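Local coordinates for uncharacterized NTF2-like protein (Cytophaga hutchinsonii ATCC 33406, PDB 3F40) that is of unknown function but adopts the NTF2-like fold of the SnoaL-like family, whose cone-shaped domains often enclose a pocket for small molecules, at residues 14-19 against 59-64. Numbering follows the deposited sequence.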
ATOM      1  N   GLU A  14      10.605   0.516  14.984  1.00 10.46           N
ATOM      2  CA  GLU A  14      11.657   1.349  15.581  1.00 10.75           C
ATOM      3  C   GLU A  14      12.051   2.466  14.638  1.00 11.91           C
ATOM      4  O   GLU A  14      12.302   3.587  15.065  1.00 12.78           O
ATOM      5  CB  GLU A  14      12.883   0.539  15.911  1.00 11.84           C
ATOM      6  CG  GLU A  14      12.675  -0.406  17.039  1.00 11.69           C
ATOM      7  CD  GLU A  14      13.856  -1.265  17.300  1.00 16.90           C
ATOM      8  OE1 GLU A  14      14.878  -1.154  16.507  1.00 15.32           O
ATOM      9  OE2 GLU A  14      13.700  -2.061  18.270  1.00 15.37           O
ATOM     10  N   PHE A  15      12.128   2.170  13.353  1.00 11.15           N
ATOM     11  CA  PHE A  15      12.457   3.213  12.351  1.00 11.02           C
ATOM     12  C   PHE A  15      11.407   4.303  12.357  1.00 11.56           C
ATOM     13  O   PHE A  15      11.730   5.495  12.388  1.00 12.66           O
ATOM     14  CB  PHE A  15      12.594   2.562  10.951  1.00 11.97           C
ATOM     15  CG  PHE A  15      12.896   3.535   9.847  1.00 11.16           C
ATOM     16  CD1 PHE A  15      14.147   4.137   9.770  1.00 12.71           C
ATOM     17  CD2 PHE A  15      11.973   3.826   8.862  1.00 12.03           C
ATOM     18  CE1 PHE A  15      14.433   5.039   8.771  1.00 12.40           C
ATOM     19  CE2 PHE A  15      12.279   4.715   7.862  1.00 14.27           C
ATOM     20  CZ  PHE A  15      13.512   5.312   7.819  1.00 12.95           C
ATOM     21  N   ILE A  16      10.137   3.906  12.348  1.00 10.82           N
ATOM     22  CA  ILE A  16       9.061   4.875  12.366  1.00 12.27           C
ATOM     23  C   ILE A  16       9.098   5.674  13.672  1.00 12.32           C
ATOM     24  O   ILE A  16       8.925   6.895  13.638  1.00 12.75           O
ATOM     25  CB  ILE A  16       7.685   4.237  12.186  1.00 11.92           C
ATOM     26  CG1 ILE A  16       7.608   3.550  10.833  1.00 12.95           C
ATOM     27  CG2 ILE A  16       6.581   5.259  12.343  1.00 14.39           C
ATOM     28  CD1 ILE A  16       7.795   4.467   9.626  1.00 14.15           C
ATOM     29  N   HIS A  17       9.360   5.007  14.801  1.00 11.59           N
ATOM     30  CA  HIS A  17       9.440   5.727  16.092  1.00 12.21           C
ATOM     31  C   HIS A  17      10.576   6.735  16.102  1.00 12.44           C
ATOM     32  O   HIS A  17      10.423   7.844  16.630  1.00 13.52           O
ATOM     33  CB  HIS A  17       9.614   4.748  17.240  1.00 12.99           C
ATOM     34  CG  HIS A  17       9.644   5.415  18.564  1.00 12.22           C
ATOM     35  ND1 HIS A  17       8.541   6.043  19.085  1.00 16.15           N
ATOM     36  CD2 HIS A  17      10.645   5.574  19.454  1.00 12.54           C
ATOM     37  CE1 HIS A  17       8.863   6.550  20.268  1.00 13.81           C
ATOM     38  NE2 HIS A  17      10.132   6.302  20.501  1.00 13.25           N
ATOM     39  N   ALA A  18      11.705   6.330  15.544  1.00 12.09           N
ATOM     40  CA  ALA A  18      12.837   7.236  15.439  1.00 13.00           C
ATOM     41  C   ALA A  18      12.459   8.470  14.608  1.00 13.22           C
ATOM     42  O   ALA A  18      12.736   9.610  14.987  1.00 13.60           O
ATOM     43  CB  ALA A  18      14.069   6.520  14.888  1.00 12.70           C
ATOM     44  N   LEU A  19      11.809   8.297  13.480  1.00 12.17           N
ATOM     45  CA  LEU A  19      11.411   9.465  12.686  1.00 12.31           C
ATOM     46  C   LEU A  19      10.417  10.336  13.459  1.00 13.22           C
ATOM     47  O   LEU A  19      10.511  11.567  13.484  1.00 12.83           O
ATOM     48  CB  LEU A  19      10.809   9.020  11.351  1.00 12.50           C
ATOM     49  CG  LEU A  19      11.743   8.317  10.381  1.00 12.14           C
ATOM     50  CD1 LEU A  19      10.976   7.799   9.173  1.00 13.13           C
ATOM     51  CD2 LEU A  19      12.874   9.242   9.936  1.00 14.06           C
ATOM     52  N   PHE A  59       8.855  14.568   8.547  1.00 13.09           N
ATOM     53  CA  PHE A  59       7.564  13.904   8.377  1.00 12.45           C
ATOM     54  C   PHE A  59       7.209  13.111   9.621  1.00 12.51           C
ATOM     55  O   PHE A  59       8.076  12.613  10.309  1.00 13.32           O
ATOM     56  CB  PHE A  59       7.563  12.938   7.176  1.00 13.28           C
ATOM     57  CG  PHE A  59       7.769  13.583   5.846  1.00 14.04           C
ATOM     58  CD1 PHE A  59       7.428  14.900   5.607  1.00 15.99           C
ATOM     59  CD2 PHE A  59       8.282  12.837   4.822  1.00 15.15           C
ATOM     60  CE1 PHE A  59       7.611  15.449   4.326  1.00 15.42           C
ATOM     61  CE2 PHE A  59       8.445  13.398   3.564  1.00 15.44           C
ATOM     62  CZ  PHE A  59       8.122  14.691   3.339  1.00 15.25           C
ATOM     63  N   LYS A  60       5.915  13.090   9.915  1.00 12.50           N
ATOM     64  CA  LYS A  60       5.355  12.338  11.029  1.00 13.32           C
ATOM     65  C   LYS A  60       4.359  11.292  10.528  1.00 12.73           C
ATOM     66  O   LYS A  60       3.682  11.513   9.557  1.00 14.60           O
ATOM     67  CB  LYS A  60       4.691  13.270  12.037  1.00 13.98           C
ATOM     68  CG  LYS A  60       5.607  14.331  12.611  1.00 15.44           C
ATOM     69  CD  LYS A  60       6.756  13.723  13.393  1.00 14.98           C
ATOM     70  CE  LYS A  60       7.710  14.757  14.012  1.00 16.38           C
ATOM     71  NZ  LYS A  60       8.431  15.582  13.010  1.00 17.33           N
ATOM     72  N   TYR A  61       4.282  10.156  11.227  1.00 12.77           N
ATOM     73  CA  TYR A  61       3.540   8.985  10.771  1.00 12.38           C
ATOM     74  C   TYR A  61       2.603   8.464  11.837  1.00 12.73           C
ATOM     75  O   TYR A  61       3.004   8.324  13.004  1.00 14.99           O
ATOM     76  CB  TYR A  61       4.525   7.856  10.413  1.00 12.48           C
ATOM     77  CG  TYR A  61       5.549   8.260   9.387  1.00 11.72           C
ATOM     78  CD1 TYR A  61       6.655   8.993   9.753  1.00 13.66           C
ATOM     79  CD2 TYR A  61       5.399   7.924   8.054  1.00 11.93           C
ATOM     80  CE1 TYR A  61       7.600   9.398   8.814  1.00 13.58           C
ATOM     81  CE2 TYR A  61       6.333   8.311   7.105  1.00 13.16           C
ATOM     82  CZ  TYR A  61       7.433   9.049   7.510  1.00 13.97           C
ATOM     83  OH  TYR A  61       8.390   9.512   6.630  1.00 17.48           O
ATOM     84  N   VAL A  62       1.390   8.149  11.431  1.00 13.00           N
ATOM     85  CA  VAL A  62       0.483   7.463  12.303  1.00 14.11           C
ATOM     86  C   VAL A  62       0.151   6.159  11.616  1.00 12.61           C
ATOM     87  O   VAL A  62      -0.487   6.147  10.560  1.00 13.25           O
ATOM     88  CB  VAL A  62      -0.798   8.249  12.570  1.00 14.91           C
ATOM     89  CG1 VAL A  62      -1.750   7.397  13.380  1.00 17.36           C
ATOM     90  CG2 VAL A  62      -0.502   9.611  13.271  1.00 16.69           C
ATOM     91  N   VAL A  63       0.593   5.073  12.237  1.00 13.18           N
ATOM     92  CA  VAL A  63       0.433   3.744  11.661  1.00 13.46           C
ATOM     93  C   VAL A  63      -0.940   3.165  12.060  1.00 13.76           C
ATOM     94  O   VAL A  63      -1.261   3.025  13.266  1.00 15.65           O
ATOM     95  CB  VAL A  63       1.544   2.774  12.126  1.00 13.83           C
ATOM     96  CG1 VAL A  63       1.301   1.380  11.549  1.00 14.95           C
ATOM     97  CG2 VAL A  63       2.940   3.271  11.735  1.00 15.46           C
ATOM     98  N   HIS A  64      -1.736   2.841  11.051  1.00 13.20           N
ATOM     99  CA  HIS A  64      -3.075   2.263  11.229  1.00 14.30           C
ATOM    100  C   HIS A  64      -3.088   0.758  11.091  1.00 13.87           C
ATOM    101  O   HIS A  64      -3.848   0.076  11.768  1.00 16.22           O
ATOM    102  CB  HIS A  64      -4.051   2.887  10.253  1.00 14.13           C
ATOM    103  CG  HIS A  64      -4.318   4.315  10.567  1.00 18.22           C
ATOM    104  ND1 HIS A  64      -4.039   5.347   9.704  1.00 20.33           N
ATOM    105  CD2 HIS A  64      -4.802   4.882  11.695  1.00 19.98           C
ATOM    106  CE1 HIS A  64      -4.368   6.491  10.280  1.00 19.39           C
ATOM    107  NE2 HIS A  64      -4.824   6.235  11.491  1.00 22.81           N
TER
HETATM  108  O   HOH W   1      10.244  13.638  11.692  1.00 14.74           O
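Apolar helix-on-sheet packing, with a bridging water at one end, joins the N-terminal helix 8-20 to strand 60-69, the outermost strand on one side of the curved sheet. The axes of the short helix and strand segments approach to 8.2 Å, their N-to-C directions inclined at 138°, and no direct hydrogen bond links the two segments. Tyr61 sits in the middle. With its CG anti to the carbonyl carbon (chi1 -56°), the ring extends alongside the helix, and Ile16 and Leu19, about one turn apart, both meet it from the same side. Ile16 holds CG2 anti to its backbone N, and this methyl lies 3.8 Å from Tyr61 CB and 4.2 Å from Val63 CG2, while its CD1 lies over one face of the ring. Leu19 CD1 approaches the same ring obliquely, 3.8 Å from Tyr61 CE1. The ring of Tyr77, inclined at about 45°, and Ile79 extend the packing onto strand 72-81. An alanine in place of Tyr61 would remove the ring that Ile16 and Leu19 pack against and would probably loosen the seat of the helix on the strand. At the C-terminal end of 14-19, one water donates to Leu19 O and to Phe59 O, each at 2.8 Å, and accepts from Lys60 NZ at 3.0 Å. That ammonium also forms a salt bridge with Glu22, and Asn20 OD1 accepts from Tyr61 N, so polar bonds pin the helix end beside the start of the strand. A helix laid across the concave side of a strongly bent sheet in this way is characteristic of the NTF2-like alpha+beta cone fold, to which the SnoaL-like domains belong.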